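Local coordinates for tudor domain-containing protein 1 (PDB 4B9W) that scaffolds Piwi proteins and piRNA biogenesis factors for transposon repression in the male germline, reading Piwi methylarginines through extended Tudor domains, this chain being the third, at residues Y55-F64 / L114-L122; V98-V106 / L123-C131. One frame throughout, in Å; residues are numbered along the deposited sequence.

Interaction 1: residues Y55-F64 / L114-L122; sequences YCAQKPPNGF and LQAILPQFL
N62 and F64, on the loop leaving helix 41-57, pass alongside strand 114-116, with N62 CA 5.1 Å from Q115 CA and F64 CA 4.9 Å from A116 CA. No backbone-to-backbone hydrogen bond joins the two segments; side chains make the polar links. Q115, buried and extended beyond CG, reaches between the helix end and the returning loop. Its NE2 donates to C56 O at 3.1 Å in a nearly straight bond (169°), with the acceptor lying in the Q115 amide plane. At the other corner of this amide, Q115 OE1 accepts from N62 ND2 at 3.2 Å through a more bent bond. Gripped at both corners and flanked by P61 CB, the amide is fixed in rotation. Y55 has CG anti to the backbone N (chi1 161°), which carries its ring across to the strand, where OH donates to A116 O at 2.6 Å from above the carbonyl plane. F121, on the 3-10 segment, lays CE2 over one face of that ring, 3.6 Å from Y55 CG, the two ring planes inclined at 50°. L118 CD1 touches the tyrosine at CE1. On the far end of the loop, F64 CD2 leans on L114 CB at 3.9 Å while F64 CB rests by the A116 amide nitrogen. W82 touches both C56 and Q115, and F121 packs into helix 41-57 on L48, S51 and L52. The contact thus fastens the end of the long helix of an extended Tudor domain to an edge strand of the five-stranded Tudor sheet, 114-116, which pairs with strand 71-76.

Interaction 2: residues V98-V106 / L123-C131; sequences VHFVDYGNV and LLPFQGMQC
D102 and G128 bring two loops together, their CA atoms 4.1 Å apart, and G128 N donates to V101 O at 3.0 Å, in the carbonyl plane and on a lone pair. The approach is so close that a CB on G128 would lie 2.7 Å from Y103 N, a clash that only glycine avoids. The neighbouring amide, Q127 N, binds D102 OD1 at 2.9 Å on the anti lone pair of that oxygen. The same OD1 forms a salt bridge with R84, so one buried carboxylate oxygen ties a backbone amide and a guanidinium together, and the arginine's charge probably keeps the acid ionised. V101 covers one face of F126: its CG2 stands 3.5 Å above the ring centre, almost on the normal (9°), a CH-pi contact, while CB lies above the rim near CD2 and CG1 just beyond the CD2-CE2 edge. Beyond this pair, W8 stacks with F126 and W10 meets it edge-to-face. Cutting F126 back to an alanine would probably strip V101 of its aromatic partner and open a gap beside W8 and W10. A water completes the seam: it donates to V101 O at 2.8 Å and to G128 O at 2.6 Å, and bonds H99 NE2 at 2.9 Å. V101 O is therefore held by both an amide and the water. Q127 turns back, bent at chi2, to let NE2 donate to P125 O. From this anchored turn F100 and Y103 pack on the modified side chain of the bound peptide and N105 OD1 hydrogen-bonds it; F76 and Y83, edge-to-face with F100 and Y103 respectively, probably complete the aromatic cage, consistent with a methylarginine-reading Tudor domain.

The segments alternate along the chain, in the order 55-64, 98-106, 114-122 and 123-131, so the two contacts interlock; the last two segments are continuous. Their centres lie about 18 Å apart, and both contacts reach the five-stranded antiparallel Tudor sheet: interaction 1 at its edge strand 114-116, interaction 2 at strand 96-100. They touch where L114 CD2 packs on V98 CG1 at 3.7 Å. R84 of strand 81-90 also bridges them, bonding F121 O, L124 O and D102. Interaction 2 sets the peptide-binding loop against the chain entering strand 129-133 of the other sheet and so joins the two halves of the extended Tudor domain; interaction 1 probably helps by holding helix 41-57 to the Tudor sheet.

Interaction 1: residues Y55-F64 / L114-L122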
loop_
_atom_site.group_PDB
_atom_site.type_symbol
_atom_site.label_atom_id
_atom_site.label_comp_id
_atom_site.label_asym_id
_atom_site.label_seq_id
_atom_site.Cartn_x
_atom_site.Cartn_y
_atom_site.Cartn_z
ATOM N N TYR A 55 28.661 -10.714 -1.969
ATOM C CA TYR A 55 28.866 -9.333 -1.540
ATOM C C TYR A 55 28.301 -9.130 -0.136
ATOM O O TYR A 55 28.978 -8.560 0.725
ATOM C CB TYR A 55 28.216 -8.366 -2.551
ATOM C CG TYR A 55 27.950 -6.973 -2.029
ATOM C CD1 TYR A 55 28.988 -6.044 -1.876
ATOM C CD2 TYR A 55 26.657 -6.578 -1.689
ATOM C CE1 TYR A 55 28.741 -4.769 -1.382
ATOM C CE2 TYR A 55 26.396 -5.310 -1.212
ATOM C CZ TYR A 55 27.433 -4.409 -1.054
ATOM O OH TYR A 55 27.158 -3.153 -0.573
ATOM N N CYS A 56 27.073 -9.612 0.097
ATOM C CA CYS A 56 26.389 -9.374 1.371
ATOM C C CYS A 56 26.989 -10.225 2.478
ATOM O O CYS A 56 26.963 -9.844 3.647
ATOM C CB CYS A 56 24.873 -9.646 1.272
ATOM S SG CYS A 56 23.911 -8.269 0.602
ATOM N N ALA A 57 27.531 -11.372 2.098
ATOM C CA ALA A 57 28.067 -12.324 3.048
ATOM C C ALA A 57 29.179 -11.766 3.896
ATOM O O ALA A 57 29.409 -12.266 4.966
ATOM C CB ALA A 57 28.573 -13.569 2.317
ATOM N N GLN A 58 29.892 -10.755 3.426
ATOM C CA GLN A 58 31.177 -10.456 4.027
ATOM C C GLN A 58 31.127 -9.558 5.253
ATOM O O GLN A 58 30.267 -8.688 5.379
ATOM C CB GLN A 58 32.134 -9.884 2.994
ATOM C CG GLN A 58 33.592 -9.952 3.436
ATOM C CD GLN A 58 34.022 -11.340 3.889
ATOM O OE1 GLN A 58 33.658 -12.347 3.273
ATOM N NE2 GLN A 58 34.803 -11.400 4.969
ATOM N N LYS A 59 32.069 -9.819 6.158
ATOM C CA LYS A 59 32.252 -9.085 7.405
ATOM C C LYS A 59 33.340 -8.027 7.202
ATOM O O LYS A 59 34.425 -8.361 6.729
ATOM C CB LYS A 59 32.674 -10.062 8.530
ATOM C CG LYS A 59 31.519 -10.701 9.301
ATOM C CD LYS A 59 31.217 -10.010 10.637
ATOM C CE LYS A 59 31.079 -8.503 10.490
ATOM N NZ LYS A 59 30.833 -7.717 11.733
ATOM N N PRO A 60 33.070 -6.752 7.550
ATOM C CA PRO A 60 31.843 -6.198 8.130
ATOM C C PRO A 60 30.785 -5.918 7.081
ATOM O O PRO A 60 31.124 -5.720 5.915
ATOM C CB PRO A 60 32.312 -4.883 8.755
ATOM C CG PRO A 60 33.439 -4.445 7.882
ATOM C CD PRO A 60 34.078 -5.696 7.321
ATOM N N PRO A 61 29.507 -5.894 7.492
ATOM C CA PRO A 61 28.455 -5.468 6.583
ATOM C C PRO A 61 28.539 -3.958 6.311
ATOM O O PRO A 61 29.466 -3.293 6.800
ATOM C CB PRO A 61 27.182 -5.821 7.352
ATOM C CG PRO A 61 27.576 -5.671 8.778
ATOM C CD PRO A 61 28.979 -6.187 8.837
ATOM N N ASN A 62 27.584 -3.435 5.541
ATOM C CA ASN A 62 27.544 -2.006 5.195
ATOM C C ASN A 62 26.719 -1.132 6.144
ATOM O O ASN A 62 25.635 -1.528 6.589
ATOM C CB ASN A 62 26.985 -1.819 3.783
ATOM C CG ASN A 62 27.902 -2.370 2.719
ATOM O OD1 ASN A 62 28.459 -1.621 1.909
ATOM N ND2 ASN A 62 28.072 -3.684 2.714
ATOM N N GLY A 63 27.234 0.064 6.435
ATOM C CA GLY A 63 26.428 1.114 7.044
ATOM C C GLY A 63 25.442 1.588 5.988
ATOM O O GLY A 63 25.847 2.176 4.982
ATOM N N PHE A 64 24.157 1.290 6.183
ATOM C CA PHE A 64 23.121 1.751 5.261
ATOM C C PHE A 64 22.223 2.796 5.930
ATOM O O PHE A 64 21.749 2.581 7.036
ATOM C CB PHE A 64 22.273 0.580 4.765
ATOM C CG PHE A 64 21.116 1.001 3.901
ATOM C CD1 PHE A 64 21.336 1.556 2.661
ATOM C CD2 PHE A 64 19.816 0.883 4.348
ATOM C CE1 PHE A 64 20.281 1.966 1.870
ATOM C CE2 PHE A 64 18.755 1.281 3.560
ATOM C CZ PHE A 64 18.988 1.827 2.320
ATOM N N LEU A 114 19.583 -4.943 6.349
ATOM C CA LEU A 114 19.743 -4.016 5.250
ATOM C C LEU A 114 21.235 -3.760 5.022
ATOM O O LEU A 114 21.998 -3.665 5.968
ATOM C CB LEU A 114 19.072 -2.689 5.584
ATOM C CG LEU A 114 17.553 -2.691 5.697
ATOM C CD1 LEU A 114 17.100 -1.308 6.145
ATOM C CD2 LEU A 114 16.940 -3.083 4.359
ATOM N N GLN A 115 21.634 -3.691 3.762
ATOM C CA GLN A 115 22.972 -3.281 3.382
ATOM C C GLN A 115 22.860 -2.334 2.189
ATOM O O GLN A 115 21.968 -2.484 1.330
ATOM C CB GLN A 115 23.845 -4.511 3.046
ATOM C CG GLN A 115 24.094 -5.408 4.258
ATOM C CD GLN A 115 25.161 -6.464 4.005
ATOM O OE1 GLN A 115 26.194 -6.176 3.397
ATOM N NE2 GLN A 115 24.906 -7.703 4.465
ATOM N N ALA A 116 23.749 -1.349 2.135
ATOM C CA ALA A 116 23.844 -0.477 0.954
ATOM C C ALA A 116 24.037 -1.329 -0.318
ATOM O O ALA A 116 24.679 -2.373 -0.266
ATOM C CB ALA A 116 24.983 0.528 1.110
ATOM N N ILE A 117 23.435 -0.908 -1.433
ATOM C CA ILE A 117 23.654 -1.573 -2.721
ATOM C C ILE A 117 24.684 -0.767 -3.532
ATOM O O ILE A 117 24.861 0.436 -3.301
ATOM C CB ILE A 117 22.338 -1.768 -3.506
ATOM C CG1 ILE A 117 22.552 -2.807 -4.619
ATOM C CG2 ILE A 117 21.810 -0.438 -4.050
ATOM C CD1 ILE A 117 21.276 -3.423 -5.162
ATOM N N LEU A 118 25.395 -1.437 -4.431
ATOM C CA LEU A 118 26.372 -0.766 -5.266
ATOM C C LEU A 118 25.863 -0.684 -6.706
ATOM O O LEU A 118 25.104 -1.546 -7.143
ATOM C CB LEU A 118 27.714 -1.493 -5.189
ATOM C CG LEU A 118 28.345 -1.536 -3.795
ATOM C CD1 LEU A 118 29.668 -2.266 -3.869
ATOM C CD2 LEU A 118 28.562 -0.133 -3.238
ATOM N N PRO A 119 26.253 0.377 -7.441
ATOM C CA PRO A 119 25.777 0.615 -8.804
ATOM C C PRO A 119 25.901 -0.558 -9.781
ATOM O O PRO A 119 25.116 -0.658 -10.730
ATOM C CB PRO A 119 26.664 1.769 -9.272
ATOM C CG PRO A 119 26.962 2.530 -8.029
ATOM C CD PRO A 119 27.064 1.507 -6.942
ATOM N N GLN A 120 26.870 -1.438 -9.581
ATOM C CA GLN A 120 27.051 -2.525 -10.539
ATOM C C GLN A 120 25.991 -3.590 -10.379
ATOM O O GLN A 120 25.793 -4.394 -11.278
ATOM C CB GLN A 120 28.426 -3.167 -10.427
ATOM C CG GLN A 120 28.789 -3.655 -9.041
ATOM C CD GLN A 120 29.734 -2.698 -8.348
ATOM O OE1 GLN A 120 29.491 -1.474 -8.294
ATOM N NE2 GLN A 120 30.829 -3.244 -7.821
ATOM N N PHE A 121 25.338 -3.611 -9.219
ATOM C CA PHE A 121 24.210 -4.500 -8.988
ATOM C C PHE A 121 22.876 -3.924 -9.454
ATOM O O PHE A 121 21.848 -4.562 -9.281
ATOM C CB PHE A 121 24.110 -4.843 -7.496
ATOM C CG PHE A 121 25.313 -5.563 -6.956
ATOM C CD1 PHE A 121 25.770 -6.730 -7.559
ATOM C CD2 PHE A 121 25.972 -5.092 -5.831
ATOM C CE1 PHE A 121 26.866 -7.407 -7.051
ATOM C CE2 PHE A 121 27.083 -5.751 -5.326
ATOM C CZ PHE A 121 27.523 -6.918 -5.927
ATOM N N LEU A 122 22.890 -2.729 -10.036
ATOM C CA LEU A 122 21.667 -2.060 -10.478
ATOM C C LEU A 122 21.598 -1.965 -12.001
ATOM O O LEU A 122 20.727 -1.297 -12.546
ATOM C CB LEU A 122 21.570 -0.658 -9.875
ATOM C CG LEU A 122 21.363 -0.491 -8.368
ATOM C CD1 LEU A 122 21.463 0.988 -8.028
ATOM C CD2 LEU A 122 20.017 -1.052 -7.914
#

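Interaction 2: residues V98-V106 / L123-C131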
loop_
_atom_site.group_PDB
_atom_site.type_symbol
_atom_site.label_atom_id
_atom_site.label_comp_id
_atom_site.label_asym_id
_atom_site.label_seq_id
_atom_site.Cartn_x
_atom_site.Cartn_y
_atom_site.Cartn_z
ATOM N N VAL A 98 10.566 -3.069 3.204
ATOM C CA VAL A 98 11.255 -3.054 1.942
ATOM C C VAL A 98 10.441 -3.780 0.881
ATOM O O VAL A 98 9.810 -4.795 1.179
ATOM C CB VAL A 98 12.647 -3.692 2.069
ATOM C CG1 VAL A 98 13.517 -2.810 2.941
ATOM C CG2 VAL A 98 12.543 -5.123 2.617
ATOM N N HIS A 99 10.449 -3.212 -0.324
ATOM C CA HIS A 99 9.892 -3.810 -1.523
ATOM C C HIS A 99 10.948 -4.571 -2.257
ATOM O O HIS A 99 11.895 -3.988 -2.784
ATOM C CB HIS A 99 9.343 -2.727 -2.445
ATOM C CG HIS A 99 8.680 -3.281 -3.670
ATOM N ND1 HIS A 99 7.357 -3.573 -3.706
ATOM C CD2 HIS A 99 9.207 -3.667 -4.889
ATOM C CE1 HIS A 99 7.061 -4.089 -4.924
ATOM N NE2 HIS A 99 8.207 -4.144 -5.638
ATOM N N PHE A 100 10.822 -5.893 -2.293
ATOM C CA PHE A 100 11.768 -6.711 -3.057
ATOM C C PHE A 100 11.505 -6.565 -4.565
ATOM O O PHE A 100 10.538 -7.105 -5.083
ATOM C CB PHE A 100 11.695 -8.179 -2.571
ATOM C CG PHE A 100 12.318 -8.377 -1.222
ATOM C CD1 PHE A 100 13.695 -8.413 -1.096
ATOM C CD2 PHE A 100 11.541 -8.503 -0.077
ATOM C CE1 PHE A 100 14.298 -8.566 0.147
ATOM C CE2 PHE A 100 12.129 -8.656 1.165
ATOM C CZ PHE A 100 13.512 -8.693 1.278
ATOM N N VAL A 101 12.374 -5.811 -5.250
ATOM C CA VAL A 101 12.100 -5.276 -6.597
ATOM C C VAL A 101 12.092 -6.305 -7.730
ATOM O O VAL A 101 11.500 -6.072 -8.789
ATOM C CB VAL A 101 13.088 -4.150 -6.983
ATOM C CG1 VAL A 101 12.928 -2.944 -6.071
ATOM C CG2 VAL A 101 14.526 -4.633 -6.961
ATOM N N ASP A 102 12.744 -7.437 -7.514
ATOM C CA ASP A 102 12.736 -8.501 -8.514
ATOM C C ASP A 102 11.640 -9.555 -8.306
ATOM O O ASP A 102 11.592 -10.520 -9.068
ATOM C CB ASP A 102 14.101 -9.176 -8.544
ATOM C CG ASP A 102 15.196 -8.241 -9.015
ATOM O OD1 ASP A 102 15.073 -7.664 -10.123
ATOM O OD2 ASP A 102 16.200 -8.137 -8.294
ATOM N N TYR A 103 10.766 -9.373 -7.303
ATOM C CA TYR A 103 9.715 -10.384 -6.979
ATOM C C TYR A 103 8.340 -9.770 -6.662
ATOM O O TYR A 103 7.325 -10.341 -7.025
ATOM C CB TYR A 103 10.178 -11.322 -5.828
ATOM C CG TYR A 103 11.496 -12.028 -6.159
ATOM C CD1 TYR A 103 12.713 -11.412 -5.881
ATOM C CD2 TYR A 103 11.517 -13.276 -6.782
ATOM C CE1 TYR A 103 13.915 -12.007 -6.215
ATOM C CE2 TYR A 103 12.708 -13.901 -7.092
ATOM C CZ TYR A 103 13.917 -13.243 -6.822
ATOM O OH TYR A 103 15.134 -13.816 -7.146
ATOM N N GLY A 104 8.315 -8.632 -5.968
ATOM C CA GLY A 104 7.088 -7.882 -5.753
ATOM C C GLY A 104 6.507 -7.967 -4.360
ATOM O O GLY A 104 5.488 -7.331 -4.088
ATOM N N ASN A 105 7.131 -8.748 -3.480
ATOM C CA ASN A 105 6.740 -8.801 -2.063
ATOM C C ASN A 105 7.376 -7.690 -1.241
ATOM O O ASN A 105 8.453 -7.145 -1.587
ATOM C CB ASN A 105 7.040 -10.157 -1.423
ATOM C CG ASN A 105 8.502 -10.541 -1.506
ATOM O OD1 ASN A 105 9.068 -10.528 -2.571
ATOM N ND2 ASN A 105 9.108 -10.892 -0.374
ATOM N N VAL A 106 6.680 -7.341 -0.171
ATOM C CA VAL A 106 7.126 -6.334 0.782
ATOM C C VAL A 106 7.291 -7.022 2.129
ATOM O O VAL A 106 6.382 -7.706 2.565
ATOM C CB VAL A 106 6.089 -5.187 0.911
ATOM C CG1 VAL A 106 6.394 -4.286 2.119
ATOM C CG2 VAL A 106 6.034 -4.377 -0.380
ATOM N N LEU A 123 22.500 -2.649 -12.693
ATOM C CA LEU A 123 22.480 -2.663 -14.168
ATOM C C LEU A 123 21.312 -3.491 -14.738
ATOM O O LEU A 123 20.651 -3.063 -15.683
ATOM C CB LEU A 123 23.811 -3.195 -14.701
ATOM C CG LEU A 123 25.005 -2.325 -14.301
ATOM C CD1 LEU A 123 26.319 -2.954 -14.758
ATOM C CD2 LEU A 123 24.828 -0.931 -14.885
ATOM N N LEU A 124 21.077 -4.669 -14.176
ATOM C CA LEU A 124 19.960 -5.504 -14.577
ATOM C C LEU A 124 18.647 -4.783 -14.214
ATOM O O LEU A 124 18.484 -4.305 -13.099
ATOM C CB LEU A 124 20.043 -6.849 -13.871
ATOM C CG LEU A 124 19.043 -7.925 -14.260
ATOM C CD1 LEU A 124 19.363 -8.515 -15.639
ATOM C CD2 LEU A 124 19.030 -8.990 -13.175
ATOM N N PRO A 125 17.722 -4.656 -15.172
ATOM C CA PRO A 125 16.447 -4.005 -14.822
ATOM C C PRO A 125 15.749 -4.760 -13.708
ATOM O O PRO A 125 15.891 -5.980 -13.613
ATOM C CB PRO A 125 15.626 -4.080 -16.129
ATOM C CG PRO A 125 16.651 -4.249 -17.207
ATOM C CD PRO A 125 17.822 -4.969 -16.606
ATOM N N PHE A 126 14.984 -4.044 -12.886
ATOM C CA PHE A 126 14.153 -4.688 -11.879
ATOM C C PHE A 126 13.117 -5.601 -12.532
ATOM O O PHE A 126 12.453 -5.225 -13.500
ATOM C CB PHE A 126 13.498 -3.659 -10.937
ATOM C CG PHE A 126 14.479 -2.867 -10.083
ATOM C CD1 PHE A 126 15.846 -3.165 -10.037
ATOM C CD2 PHE A 126 14.016 -1.808 -9.292
ATOM C CE1 PHE A 126 16.707 -2.423 -9.243
ATOM C CE2 PHE A 126 14.889 -1.065 -8.495
ATOM C CZ PHE A 126 16.230 -1.366 -8.479
ATOM N N GLN A 127 12.993 -6.812 -11.985
ATOM C CA GLN A 127 12.326 -7.932 -12.690
ATOM C C GLN A 127 10.932 -8.269 -12.183
ATOM O O GLN A 127 10.224 -9.003 -12.842
ATOM C CB GLN A 127 13.172 -9.198 -12.594
ATOM C CG GLN A 127 14.483 -9.162 -13.341
ATOM C CD GLN A 127 14.324 -9.042 -14.841
ATOM O OE1 GLN A 127 13.471 -9.692 -15.438
ATOM N NE2 GLN A 127 15.166 -8.210 -15.468
ATOM N N GLY A 128 10.549 -7.769 -11.011
ATOM C CA GLY A 128 9.212 -7.982 -10.484
ATOM C C GLY A 128 8.270 -6.938 -11.057
ATOM O O GLY A 128 8.116 -5.831 -10.508
ATOM N N MET A 129 7.647 -7.291 -12.172
ATOM C CA MET A 129 6.821 -6.350 -12.908
ATOM C C MET A 129 5.391 -6.432 -12.427
ATOM O O MET A 129 4.780 -7.507 -12.534
ATOM C CB MET A 129 6.886 -6.699 -14.401
ATOM C CG MET A 129 8.281 -6.550 -14.993
ATOM S SD MET A 129 8.921 -4.872 -14.735
ATOM C CE MET A 129 7.511 -3.889 -15.293
ATOM N N GLN A 130 4.849 -5.327 -11.915
ATOM C CA GLN A 130 3.449 -5.353 -11.456
ATOM C C GLN A 130 2.527 -5.488 -12.653
ATOM O O GLN A 130 2.713 -4.773 -13.633
ATOM C CB GLN A 130 3.072 -4.086 -10.668
ATOM C CG GLN A 130 1.670 -4.168 -10.085
ATOM C CD GLN A 130 1.288 -2.941 -9.276
ATOM O OE1 GLN A 130 1.969 -1.914 -9.315
ATOM N NE2 GLN A 130 0.180 -3.037 -8.553
ATOM N N CYS A 131 1.551 -6.394 -12.567
ATOM C CA CYS A 131 0.588 -6.628 -13.623
ATOM C C CYS A 131 -0.831 -6.568 -13.092
ATOM O O CYS A 131 -1.035 -6.544 -11.903
ATOM C CB CYS A 131 0.783 -7.992 -14.267
ATOM S SG CYS A 131 2.435 -8.277 -14.903
HETATM O O HOH W 1 8.799 -5.726 -7.960
#